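Dihydropteroate synthase (Stenotrophomonas maltophilia, PDB 7L6P) probably catalyses the condensation of para-aminobenzoate with 6-hydroxymethyl-7,8-dihydropterin diphosphate to give 7,8-dihydropteroate, the immediate precursor of folate derivatives. Local coordinates at residues L68-E73 with I92-Q97; Q180-A185 with L195-G200; M227-S232 with L258-R263. All coordinates share one frame; numbering follows the deposited sequence.

Contact 1: L68-E73 with I92-Q97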
ATOM      1  N   LEU A  68      -7.081   3.317  20.298  1.00 62.00           N
ATOM      2  CA  LEU A  68      -7.183   4.745  20.041  1.00 64.04           C
ATOM      3  C   LEU A  68      -6.153   5.504  20.866  1.00 62.47           C
ATOM      4  O   LEU A  68      -5.816   5.107  21.983  1.00 65.19           O
ATOM      5  CB  LEU A  68      -8.588   5.244  20.365  1.00 64.24           C
ATOM      6  CG  LEU A  68      -9.709   4.584  19.562  1.00 63.30           C
ATOM      7  CD1 LEU A  68     -11.038   5.111  20.042  1.00 63.75           C
ATOM      8  CD2 LEU A  68      -9.531   4.837  18.062  1.00 63.69           C
ATOM      9  N   ASP A  69      -5.645   6.600  20.311  1.00 62.75           N
ATOM     10  CA  ASP A  69      -4.634   7.419  20.971  1.00 65.44           C
ATOM     11  C   ASP A  69      -5.189   8.823  21.158  1.00 65.65           C
ATOM     12  O   ASP A  69      -5.468   9.510  20.172  1.00 65.27           O
ATOM     13  CB  ASP A  69      -3.338   7.467  20.166  1.00 59.02           C
ATOM     14  CG  ASP A  69      -2.166   7.946  21.000  1.00 64.51           C
ATOM     15  OD1 ASP A  69      -2.106   7.563  22.197  1.00 63.75           O
ATOM     16  OD2 ASP A  69      -1.311   8.704  20.469  1.00 64.77           O
ATOM     17  N   ILE A  70      -5.334   9.248  22.415  1.00 67.03           N
ATOM     18  CA  ILE A  70      -5.995  10.505  22.758  1.00 67.34           C
ATOM     19  C   ILE A  70      -4.937  11.535  23.123  1.00 66.13           C
ATOM     20  O   ILE A  70      -4.113  11.296  24.009  1.00 68.88           O
ATOM     21  CB  ILE A  70      -6.995  10.317  23.908  1.00 68.48           C
ATOM     22  CG1 ILE A  70      -7.872   9.086  23.665  1.00 66.58           C
ATOM     23  CG2 ILE A  70      -7.855  11.559  24.067  1.00 71.83           C
ATOM     24  CD1 ILE A  70      -8.585   9.085  22.353  1.00 68.05           C
ATOM     25  N   GLY A  71      -4.943  12.669  22.433  1.00 71.39           N
ATOM     26  CA  GLY A  71      -3.965  13.714  22.671  1.00 69.56           C
ATOM     27  C   GLY A  71      -4.603  15.090  22.658  1.00 78.33           C
ATOM     28  O   GLY A  71      -5.543  15.359  21.904  1.00 77.92           O
ATOM     29  N   GLY A  72      -4.044  15.977  23.484  1.00 81.29           N
ATOM     30  CA  GLY A  72      -4.570  17.311  23.706  1.00 79.52           C
ATOM     31  C   GLY A  72      -3.671  18.440  23.247  1.00 88.65           C
ATOM     32  O   GLY A  72      -4.050  19.613  23.340  1.00 92.56           O
ATOM     33  N   GLU A  73      -2.465  18.112  22.793  1.00 90.80           N
ATOM     34  CA  GLU A  73      -1.586  19.098  22.183  1.00 94.23           C
ATOM     35  C   GLU A  73      -2.035  19.428  20.758  1.00 95.58           C
ATOM     36  O   GLU A  73      -2.765  18.672  20.111  1.00 95.79           O
ATOM     37  CB  GLU A  73      -0.144  18.606  22.189  1.00 92.56           C
ATOM     38  CG  GLU A  73       0.511  18.742  23.541  1.00 95.64           C
ATOM     39  CD  GLU A  73       1.061  20.143  23.768  1.00103.97           C
ATOM     40  OE1 GLU A  73       0.951  20.990  22.846  1.00105.23           O
ATOM     41  OE2 GLU A  73       1.589  20.403  24.875  1.00103.88           O
ATOM     42  N   ILE A  92      -9.250  14.237  29.432  1.00 80.57           N
ATOM     43  CA  ILE A  92      -9.881  13.397  30.459  1.00 80.47           C
ATOM     44  C   ILE A  92     -11.328  13.057  30.118  1.00 83.66           C
ATOM     45  O   ILE A  92     -11.686  11.868  30.167  1.00 83.59           O
ATOM     46  CB  ILE A  92      -9.720  14.030  31.848  1.00 80.77           C
ATOM     47  CG1 ILE A  92      -8.245  14.067  32.236  1.00 79.81           C
ATOM     48  CG2 ILE A  92     -10.482  13.223  32.887  1.00 79.40           C
ATOM     49  CD1 ILE A  92      -7.626  12.690  32.281  1.00 74.83           C
ATOM     50  N   PRO A  93     -12.207  14.014  29.775  1.00 82.63           N
ATOM     51  CA  PRO A  93     -13.567  13.606  29.384  1.00 80.44           C
ATOM     52  C   PRO A  93     -13.575  12.691  28.178  1.00 82.08           C
ATOM     53  O   PRO A  93     -14.396  11.769  28.113  1.00 85.10           O
ATOM     54  CB  PRO A  93     -14.281  14.939  29.100  1.00 80.09           C
ATOM     55  CG  PRO A  93     -13.187  15.914  28.848  1.00 81.69           C
ATOM     56  CD  PRO A  93     -12.061  15.482  29.746  1.00 79.63           C
ATOM     57  N   VAL A  94     -12.666  12.905  27.225  1.00 82.92           N
ATOM     58  CA  VAL A  94     -12.659  12.069  26.031  1.00 80.81           C
ATOM     59  C   VAL A  94     -12.237  10.649  26.380  1.00 82.65           C
ATOM     60  O   VAL A  94     -12.755   9.681  25.817  1.00 85.73           O
ATOM     61  CB  VAL A  94     -11.754  12.686  24.950  1.00 78.34           C
ATOM     62  CG1 VAL A  94     -11.609  11.743  23.757  1.00 73.58           C
ATOM     63  CG2 VAL A  94     -12.311  14.022  24.502  1.00 80.64           C
ATOM     64  N   ILE A  95     -11.319  10.496  27.332  1.00 81.67           N
ATOM     65  CA  ILE A  95     -10.892   9.159  27.728  1.00 80.23           C
ATOM     66  C   ILE A  95     -11.977   8.478  28.552  1.00 85.47           C
ATOM     67  O   ILE A  95     -12.324   7.317  28.305  1.00 86.54           O
ATOM     68  CB  ILE A  95      -9.565   9.210  28.500  1.00 76.44           C
ATOM     69  CG1 ILE A  95      -8.431   9.655  27.587  1.00 77.16           C
ATOM     70  CG2 ILE A  95      -9.219   7.831  28.987  1.00 75.78           C
ATOM     71  CD1 ILE A  95      -7.117   9.801  28.297  1.00 71.54           C
ATOM     72  N   GLU A  96     -12.520   9.181  29.550  1.00 90.00           N
ATOM     73  CA  GLU A  96     -13.564   8.585  30.382  1.00 90.21           C
ATOM     74  C   GLU A  96     -14.700   8.037  29.530  1.00 91.10           C
ATOM     75  O   GLU A  96     -15.112   6.883  29.694  1.00 91.14           O
ATOM     76  CB  GLU A  96     -14.103   9.598  31.396  1.00 89.86           C
ATOM     77  CG  GLU A  96     -13.221   9.803  32.615  1.00 92.55           C
ATOM     78  CD  GLU A  96     -13.705  10.937  33.501  1.00 94.56           C
ATOM     79  OE1 GLU A  96     -14.404  11.838  32.995  1.00 94.80           O
ATOM     80  OE2 GLU A  96     -13.410  10.912  34.714  1.00 96.44           O
ATOM     81  N   GLN A  97     -15.195   8.845  28.589  1.00 87.06           N
ATOM     82  CA  GLN A  97     -16.358   8.446  27.798  1.00 86.43           C
ATOM     83  C   GLN A  97     -16.009   7.338  26.812  1.00 84.55           C
ATOM     84  O   GLN A  97     -16.759   6.365  26.671  1.00 85.89           O
ATOM     85  CB  GLN A  97     -16.939   9.653  27.066  1.00 86.68           C
ATOM     86  CG  GLN A  97     -18.003  10.384  27.859  1.00 92.34           C
ATOM     87  CD  GLN A  97     -18.314  11.755  27.287  1.00 97.51           C
ATOM     88  OE1 GLN A  97     -19.167  11.894  26.403  1.00 96.68           O
ATOM     89  NE2 GLN A  97     -17.618  12.778  27.784  1.00 93.71           N
TER
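Ile70 of strand 67-71 faces helix 84-101 and meets two consecutive helical residues, Val94 and Ile95. It has the largest buried share, 65 Å² of the 126 Å² summed over both sides. Ile95 CG1 is met by CB, CG1 and CG2 of Ile70 together, each at 4.0 Å, the two isoleucines lying alongside and pointing opposite ways. Of these three atoms only CG2, which stands anti to the backbone N, also reaches Val94, 3.8 Å from its CG1, the two side chains passing at a slant. Ile95 leaves the helix alongside the interface, and its end turns in: chi1 of -67° sets CG1 beside the backbone N, and this is the atom that touches. CA of Ile70 and CA of Ile95 are 7.1 Å apart, and no hydrogen bond links the segments, so the join rests on apolar contact alone. Val36 also touches both Ile70 and Val94, while Ile106 of the next strand touches both isoleucines. Asp69 instead makes a salt bridge to Arg269 and hydrogen bonds to Ser107 and Asn128, all three on other barrel strands. An outward aliphatic residue gripped by the following helix is the strand-to-helix half of a beta-alpha-beta unit in a TIM barrel.

Contact 2: Q180-A185 with L195-G200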
ATOM      1  N   GLN A 180      19.031   2.846  25.759  1.00 47.36           N
ATOM      2  CA  GLN A 180      19.228   3.545  27.025  1.00 48.91           C
ATOM      3  C   GLN A 180      17.917   3.890  27.702  1.00 47.84           C
ATOM      4  O   GLN A 180      17.828   3.829  28.930  1.00 53.36           O
ATOM      5  CB  GLN A 180      20.061   4.814  26.806  1.00 47.55           C
ATOM      6  CG  GLN A 180      20.646   5.391  28.051  1.00 48.66           C
ATOM      7  CD  GLN A 180      19.723   6.369  28.736  1.00 51.58           C
ATOM      8  OE1 GLN A 180      18.767   6.854  28.143  1.00 54.06           O
ATOM      9  NE2 GLN A 180      19.992   6.654  30.008  1.00 54.91           N
ATOM     10  N   ARG A 181      16.887   4.201  26.930  1.00 48.37           N
ATOM     11  CA  ARG A 181      15.563   4.424  27.499  1.00 47.63           C
ATOM     12  C   ARG A 181      14.985   3.127  28.055  1.00 49.72           C
ATOM     13  O   ARG A 181      14.315   3.140  29.092  1.00 50.72           O
ATOM     14  CB  ARG A 181      14.626   5.023  26.441  1.00 47.36           C
ATOM     15  CG  ARG A 181      15.110   6.309  25.805  1.00 46.99           C
ATOM     16  CD  ARG A 181      15.600   7.302  26.847  1.00 44.26           C
ATOM     17  NE  ARG A 181      14.580   7.593  27.849  1.00 47.26           N
ATOM     18  CZ  ARG A 181      14.853   7.944  29.103  1.00 48.76           C
ATOM     19  NH1 ARG A 181      16.098   8.069  29.533  1.00 42.02           N
ATOM     20  NH2 ARG A 181      13.849   8.163  29.952  1.00 46.29           N
ATOM     21  N   LEU A 182      15.212   2.000  27.369  1.00 50.71           N
ATOM     22  CA  LEU A 182      14.752   0.718  27.900  1.00 49.55           C
ATOM     23  C   LEU A 182      15.462   0.382  29.206  1.00 55.20           C
ATOM     24  O   LEU A 182      14.817  -0.024  30.178  1.00 56.77           O
ATOM     25  CB  LEU A 182      14.951  -0.400  26.870  1.00 50.37           C
ATOM     26  CG  LEU A 182      14.013  -0.419  25.635  1.00 54.99           C
ATOM     27  CD1 LEU A 182      14.581  -1.275  24.499  1.00 51.00           C
ATOM     28  CD2 LEU A 182      12.619  -0.910  26.001  1.00 52.56           C
ATOM     29  N   PHE A 183      16.784   0.588  29.268  1.00 54.58           N
ATOM     30  CA  PHE A 183      17.498   0.329  30.518  1.00 54.05           C
ATOM     31  C   PHE A 183      17.029   1.248  31.633  1.00 54.22           C
ATOM     32  O   PHE A 183      16.854   0.806  32.771  1.00 52.94           O
ATOM     33  CB  PHE A 183      19.007   0.453  30.353  1.00 50.19           C
ATOM     34  CG  PHE A 183      19.750   0.231  31.640  1.00 54.15           C
ATOM     35  CD1 PHE A 183      19.989  -1.060  32.095  1.00 52.69           C
ATOM     36  CD2 PHE A 183      20.197   1.304  32.402  1.00 53.38           C
ATOM     37  CE1 PHE A 183      20.650  -1.289  33.286  1.00 54.02           C
ATOM     38  CE2 PHE A 183      20.853   1.104  33.580  1.00 57.67           C
ATOM     39  CZ  PHE A 183      21.095  -0.213  34.040  1.00 58.86           C
ATOM     40  N   ALA A 184      16.861   2.539  31.343  1.00 53.60           N
ATOM     41  CA  ALA A 184      16.367   3.443  32.374  1.00 52.69           C
ATOM     42  C   ALA A 184      14.979   3.014  32.838  1.00 56.70           C
ATOM     43  O   ALA A 184      14.687   3.019  34.040  1.00 58.24           O
ATOM     44  CB  ALA A 184      16.354   4.884  31.855  1.00 49.81           C
ATOM     45  N   ALA A 185      14.116   2.611  31.901  1.00 55.69           N
ATOM     46  CA  ALA A 185      12.821   2.065  32.294  1.00 55.87           C
ATOM     47  C   ALA A 185      12.997   0.795  33.122  1.00 57.76           C
ATOM     48  O   ALA A 185      12.296   0.591  34.121  1.00 58.05           O
ATOM     49  CB  ALA A 185      11.973   1.795  31.058  1.00 52.08           C
ATOM     50  N   LEU A 195       6.575  -2.537  27.767  1.00 59.19           N
ATOM     51  CA  LEU A 195       7.400  -1.613  26.987  1.00 58.89           C
ATOM     52  C   LEU A 195       7.293  -1.857  25.482  1.00 56.73           C
ATOM     53  O   LEU A 195       7.373  -2.996  25.006  1.00 55.18           O
ATOM     54  CB  LEU A 195       8.867  -1.703  27.418  1.00 57.64           C
ATOM     55  CG  LEU A 195       9.088  -1.148  28.827  1.00 60.43           C
ATOM     56  CD1 LEU A 195      10.387  -1.681  29.464  1.00 58.57           C
ATOM     57  CD2 LEU A 195       9.064   0.375  28.785  1.00 53.65           C
ATOM     58  N   LEU A 196       7.170  -0.761  24.734  1.00 55.60           N
ATOM     59  CA  LEU A 196       7.221  -0.766  23.282  1.00 53.39           C
ATOM     60  C   LEU A 196       8.212   0.298  22.855  1.00 53.54           C
ATOM     61  O   LEU A 196       8.514   1.217  23.615  1.00 54.31           O
ATOM     62  CB  LEU A 196       5.855  -0.465  22.639  1.00 51.38           C
ATOM     63  CG  LEU A 196       4.678  -1.389  22.940  1.00 56.99           C
ATOM     64  CD1 LEU A 196       4.115  -1.118  24.329  1.00 54.50           C
ATOM     65  CD2 LEU A 196       3.587  -1.241  21.864  1.00 49.27           C
ATOM     66  N   ILE A 197       8.705   0.177  21.625  1.00 50.85           N
ATOM     67  CA  ILE A 197       9.546   1.202  21.030  1.00 49.01           C
ATOM     68  C   ILE A 197       8.818   1.802  19.836  1.00 54.54           C
ATOM     69  O   ILE A 197       7.934   1.190  19.217  1.00 52.55           O
ATOM     70  CB  ILE A 197      10.914   0.659  20.593  1.00 48.97           C
ATOM     71  CG1 ILE A 197      10.704  -0.495  19.617  1.00 50.14           C
ATOM     72  CG2 ILE A 197      11.737   0.221  21.843  1.00 48.73           C
ATOM     73  CD1 ILE A 197      11.965  -0.981  18.970  1.00 54.96           C
ATOM     74  N   ASP A 198       9.230   3.018  19.502  1.00 54.29           N
ATOM     75  CA  ASP A 198       8.701   3.764  18.379  1.00 47.79           C
ATOM     76  C   ASP A 198       9.863   4.535  17.779  1.00 50.74           C
ATOM     77  O   ASP A 198      10.567   5.256  18.504  1.00 49.63           O
ATOM     78  CB  ASP A 198       7.591   4.686  18.872  1.00 49.50           C
ATOM     79  CG  ASP A 198       6.995   5.556  17.783  1.00 52.93           C
ATOM     80  OD1 ASP A 198       7.499   5.562  16.637  1.00 52.45           O
ATOM     81  OD2 ASP A 198       6.024   6.279  18.118  1.00 55.54           O
ATOM     82  N   LEU A 199      10.084   4.375  16.469  1.00 48.79           N
ATOM     83  CA  LEU A 199      11.254   5.013  15.876  1.00 48.03           C
ATOM     84  C   LEU A 199      11.073   6.517  15.716  1.00 48.87           C
ATOM     85  O   LEU A 199      12.062   7.225  15.485  1.00 51.38           O
ATOM     86  CB  LEU A 199      11.592   4.348  14.537  1.00 48.96           C
ATOM     87  CG  LEU A 199      11.928   2.846  14.592  1.00 52.29           C
ATOM     88  CD1 LEU A 199      12.357   2.317  13.233  1.00 45.03           C
ATOM     89  CD2 LEU A 199      13.010   2.551  15.669  1.00 51.48           C
ATOM     90  N   GLY A 200       9.843   7.021  15.839  1.00 48.33           N
ATOM     91  CA  GLY A 200       9.574   8.442  15.768  1.00 50.20           C
ATOM     92  C   GLY A 200       9.842   9.023  14.395  1.00 50.32           C
ATOM     93  O   GLY A 200      10.556  10.019  14.264  1.00 49.19           O
TER
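The returning, helix-to-strand half of a beta-alpha-beta crossover that set out from strand 149-152 is built here, with Leu182 and Ala185 of helix 170-188 packed on Leu195 and Ile197 of strand 195-198. The short axes are 10.2 Å apart at closest approach, and their N-to-C directions differ by 160°, so the chain comes back nearly antiparallel to the helix. Leu182 leaves the helix running along the interface, and its methyl end then turns in to the strand with one branch for each partner. Its CD2 sits 4.1 Å from Leu195 CB, the two leucines side by side with their ends directed oppositely, while its CD1 lies 4.2 Å from Ile197 CG2, where the side chains cross at about a right angle. In Ile197, chi1 of 57° puts CG2 anti to the carbonyl carbon, beside the backbone N, and it is CG2 that meets Leu182 CD1. One helical turn on, Ala185 CB meets the fork of Leu195, 4.0 Å from its CD2 and 4.1 Å from its CD1. All four residues are buried and no hydrogen bond crosses. Leu151 of strand 149-152 also touches Leu182. Just past the strand, Gly200 N donates to Asp198 OD1 at 2.9 Å, approaching from above the carboxylate plane, which makes an Asx turn. A helix packed outside a parallel strand and nearly antiparallel to it is the arrangement of each beta-alpha unit in a TIM barrel.

Contact 3: M227-S232 with L258-R263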
ATOM      1  N   MET A 227       7.167  -3.004  18.281  1.00 51.33           N
ATOM      2  CA  MET A 227       7.537  -1.789  17.590  1.00 50.23           C
ATOM      3  C   MET A 227       6.291  -1.149  17.002  1.00 51.46           C
ATOM      4  O   MET A 227       5.540  -1.798  16.266  1.00 50.56           O
ATOM      5  CB  MET A 227       8.559  -2.070  16.491  1.00 50.02           C
ATOM      6  CG  MET A 227       9.066  -0.794  15.794  1.00 48.43           C
ATOM      7  SD  MET A 227      10.584  -1.086  14.874  1.00 47.98           S
ATOM      8  CE  MET A 227      10.060  -2.526  13.897  1.00 48.52           C
ATOM      9  N   LEU A 228       6.087   0.122  17.320  1.00 49.29           N
ATOM     10  CA  LEU A 228       4.992   0.904  16.795  1.00 50.06           C
ATOM     11  C   LEU A 228       5.535   1.850  15.732  1.00 55.84           C
ATOM     12  O   LEU A 228       6.571   2.504  15.936  1.00 52.58           O
ATOM     13  CB  LEU A 228       4.318   1.677  17.930  1.00 52.37           C
ATOM     14  CG  LEU A 228       3.138   2.601  17.599  1.00 56.49           C
ATOM     15  CD1 LEU A 228       2.179   2.694  18.793  1.00 57.24           C
ATOM     16  CD2 LEU A 228       3.639   3.990  17.216  1.00 54.61           C
ATOM     17  N   ALA A 229       4.822   1.956  14.610  1.00 53.39           N
ATOM     18  CA  ALA A 229       5.265   2.814  13.516  1.00 47.93           C
ATOM     19  C   ALA A 229       4.154   3.783  13.175  1.00 52.53           C
ATOM     20  O   ALA A 229       2.996   3.377  13.009  1.00 53.65           O
ATOM     21  CB  ALA A 229       5.664   2.009  12.280  1.00 48.47           C
ATOM     22  N   GLY A 230       4.505   5.061  13.090  1.00 54.90           N
ATOM     23  CA  GLY A 230       3.574   6.090  12.697  1.00 51.27           C
ATOM     24  C   GLY A 230       4.147   7.015  11.644  1.00 57.26           C
ATOM     25  O   GLY A 230       5.093   7.771  11.920  1.00 53.08           O
ATOM     26  N   LEU A 231       3.598   6.941  10.423  1.00 53.01           N
ATOM     27  CA  LEU A 231       3.984   7.834   9.340  1.00 51.54           C
ATOM     28  C   LEU A 231       2.765   8.494   8.708  1.00 52.81           C
ATOM     29  O   LEU A 231       2.870   9.028   7.606  1.00 53.89           O
ATOM     30  CB  LEU A 231       4.755   7.095   8.250  1.00 52.43           C
ATOM     31  CG  LEU A 231       6.062   6.378   8.527  1.00 55.92           C
ATOM     32  CD1 LEU A 231       5.797   4.878   8.565  1.00 53.31           C
ATOM     33  CD2 LEU A 231       7.077   6.712   7.449  1.00 55.61           C
ATOM     34  N   SER A 232       1.622   8.469   9.382  1.00 55.54           N
ATOM     35  CA  SER A 232       0.365   8.878   8.768  1.00 54.35           C
ATOM     36  C   SER A 232       0.413  10.338   8.320  1.00 54.12           C
ATOM     37  O   SER A 232       0.590  11.245   9.141  1.00 52.92           O
ATOM     38  CB  SER A 232      -0.789   8.644   9.744  1.00 51.23           C
ATOM     39  OG  SER A 232      -2.039   8.955   9.146  1.00 54.06           O
ATOM     40  N   LEU A 258       2.184  -0.401   5.357  1.00 46.25           N
ATOM     41  CA  LEU A 258       2.365  -1.788   4.936  1.00 48.47           C
ATOM     42  C   LEU A 258       3.832  -2.183   4.997  1.00 49.78           C
ATOM     43  O   LEU A 258       4.182  -3.258   5.505  1.00 48.53           O
ATOM     44  CB  LEU A 258       1.807  -1.992   3.519  1.00 45.70           C
ATOM     45  CG  LEU A 258       1.958  -3.356   2.860  1.00 45.95           C
ATOM     46  CD1 LEU A 258       1.519  -4.478   3.791  1.00 47.15           C
ATOM     47  CD2 LEU A 258       1.095  -3.377   1.593  1.00 48.91           C
ATOM     48  N   ILE A 259       4.705  -1.324   4.462  1.00 48.74           N
ATOM     49  CA  ILE A 259       6.139  -1.590   4.493  1.00 49.30           C
ATOM     50  C   ILE A 259       6.636  -1.668   5.923  1.00 48.97           C
ATOM     51  O   ILE A 259       7.467  -2.516   6.260  1.00 49.42           O
ATOM     52  CB  ILE A 259       6.901  -0.509   3.705  1.00 50.44           C
ATOM     53  CG1 ILE A 259       6.479  -0.520   2.230  1.00 48.59           C
ATOM     54  CG2 ILE A 259       8.421  -0.647   3.902  1.00 45.00           C
ATOM     55  CD1 ILE A 259       6.964   0.703   1.453  1.00 49.29           C
ATOM     56  N   ALA A 260       6.174  -0.756   6.776  1.00 51.96           N
ATOM     57  CA  ALA A 260       6.573  -0.785   8.181  1.00 47.77           C
ATOM     58  C   ALA A 260       6.178  -2.101   8.831  1.00 51.30           C
ATOM     59  O   ALA A 260       6.925  -2.645   9.655  1.00 55.10           O
ATOM     60  CB  ALA A 260       5.950   0.395   8.928  1.00 44.63           C
ATOM     61  N   VAL A 261       4.990  -2.617   8.500  1.00 48.09           N
ATOM     62  CA  VAL A 261       4.545  -3.884   9.074  1.00 47.77           C
ATOM     63  C   VAL A 261       5.353  -5.044   8.510  1.00 52.38           C
ATOM     64  O   VAL A 261       5.743  -5.971   9.236  1.00 49.82           O
ATOM     65  CB  VAL A 261       3.039  -4.050   8.856  1.00 51.28           C
ATOM     66  CG1 VAL A 261       2.589  -5.510   9.148  1.00 50.12           C
ATOM     67  CG2 VAL A 261       2.311  -3.062   9.720  1.00 45.79           C
ATOM     68  N   GLN A 262       5.637  -5.015   7.212  1.00 53.71           N
ATOM     69  CA  GLN A 262       6.478  -6.063   6.647  1.00 51.26           C
ATOM     70  C   GLN A 262       7.847  -6.121   7.315  1.00 50.45           C
ATOM     71  O   GLN A 262       8.493  -7.171   7.307  1.00 54.17           O
ATOM     72  CB  GLN A 262       6.647  -5.857   5.148  1.00 51.57           C
ATOM     73  CG  GLN A 262       5.342  -5.942   4.369  1.00 51.65           C
ATOM     74  CD  GLN A 262       5.509  -5.566   2.926  1.00 50.84           C
ATOM     75  OE1 GLN A 262       6.292  -4.676   2.588  1.00 52.40           O
ATOM     76  NE2 GLN A 262       4.789  -6.263   2.051  1.00 49.39           N
ATOM     77  N   ARG A 263       8.330  -5.006   7.849  1.00 52.81           N
ATOM     78  CA  ARG A 263       9.655  -4.963   8.440  1.00 51.90           C
ATOM     79  C   ARG A 263       9.617  -4.974   9.962  1.00 54.76           C
ATOM     80  O   ARG A 263      10.630  -4.688  10.604  1.00 57.20           O
ATOM     81  CB  ARG A 263      10.423  -3.761   7.893  1.00 51.95           C
ATOM     82  CG  ARG A 263      10.372  -3.781   6.376  1.00 53.89           C
ATOM     83  CD  ARG A 263      11.464  -3.015   5.654  1.00 50.13           C
ATOM     84  NE  ARG A 263      11.303  -3.238   4.219  1.00 50.33           N
ATOM     85  CZ  ARG A 263      12.288  -3.162   3.336  1.00 51.03           C
ATOM     86  NH1 ARG A 263      13.515  -2.813   3.698  1.00 48.86           N
ATOM     87  NH2 ARG A 263      12.051  -3.512   2.077  1.00 41.27           N
TER
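The backbones of strand 227-229 and of helix 258-262 come nearest at Ala229 and Ala260, whose CA atoms are 6.6 Å apart. The helix is closing here: Gln262 N still donates to Leu258 O at 2.8 Å, whereas Arg263 N makes a weak bond of 3.1 Å to Ile259 O and another weak one to Ala260 O, and Arg263 is the first residue to leave helical torsions. The close approach is consistent with both facing side chains being single methyl groups. Each points at the other segment, and Ala229 CB lies 3.7 Å from Ala260 CB. This is the seventh strand of the parallel TIM barrel held by helix 250-262, which leads into the eighth strand, 267-270; backbone bonds from Ala229 to Ile267 and Arg269 tie the two strands directly. A second point of contact lies at the helix terminus. Met227 CG is anti to the backbone N (chi1 -176°), and a bend at chi3 (52°) brings the terminal methyl CE to 4.0 Å from Arg263 O. The Arg263 side chain itself leads away, with NH1 hydrogen-bonded to Ala215 O. Facing the dimer partner, Gln262 OE1 accepts a hydrogen bond from Gln262 NE2 of the second subunit, and Leu258 packs on Ala255 of that same subunit.

In the fold
All three contacts join a strand of the one closed parallel barrel to a flanking helix, and none has a hydrogen bond across it. Contacts 2 and 3 use neighbouring strands and touch directly: Ile197 O lies 2.9 Å from Leu228 N, a probable hydrogen bond. Contact 1 is about 23 Å from each by centres, and lies across the chain's centre from contact 3. The residues touching in contacts 1 and 2 are all buried, whereas contact 3 includes the partly exposed Arg263 and has the second subunit against its helix. Contact 2 buries most, 180 Å², through leucine and isoleucine branches; contact 1 relies on beta-branched residues, contact 3 on two alanine methyls and a methionine methyl set against a backbone carbonyl.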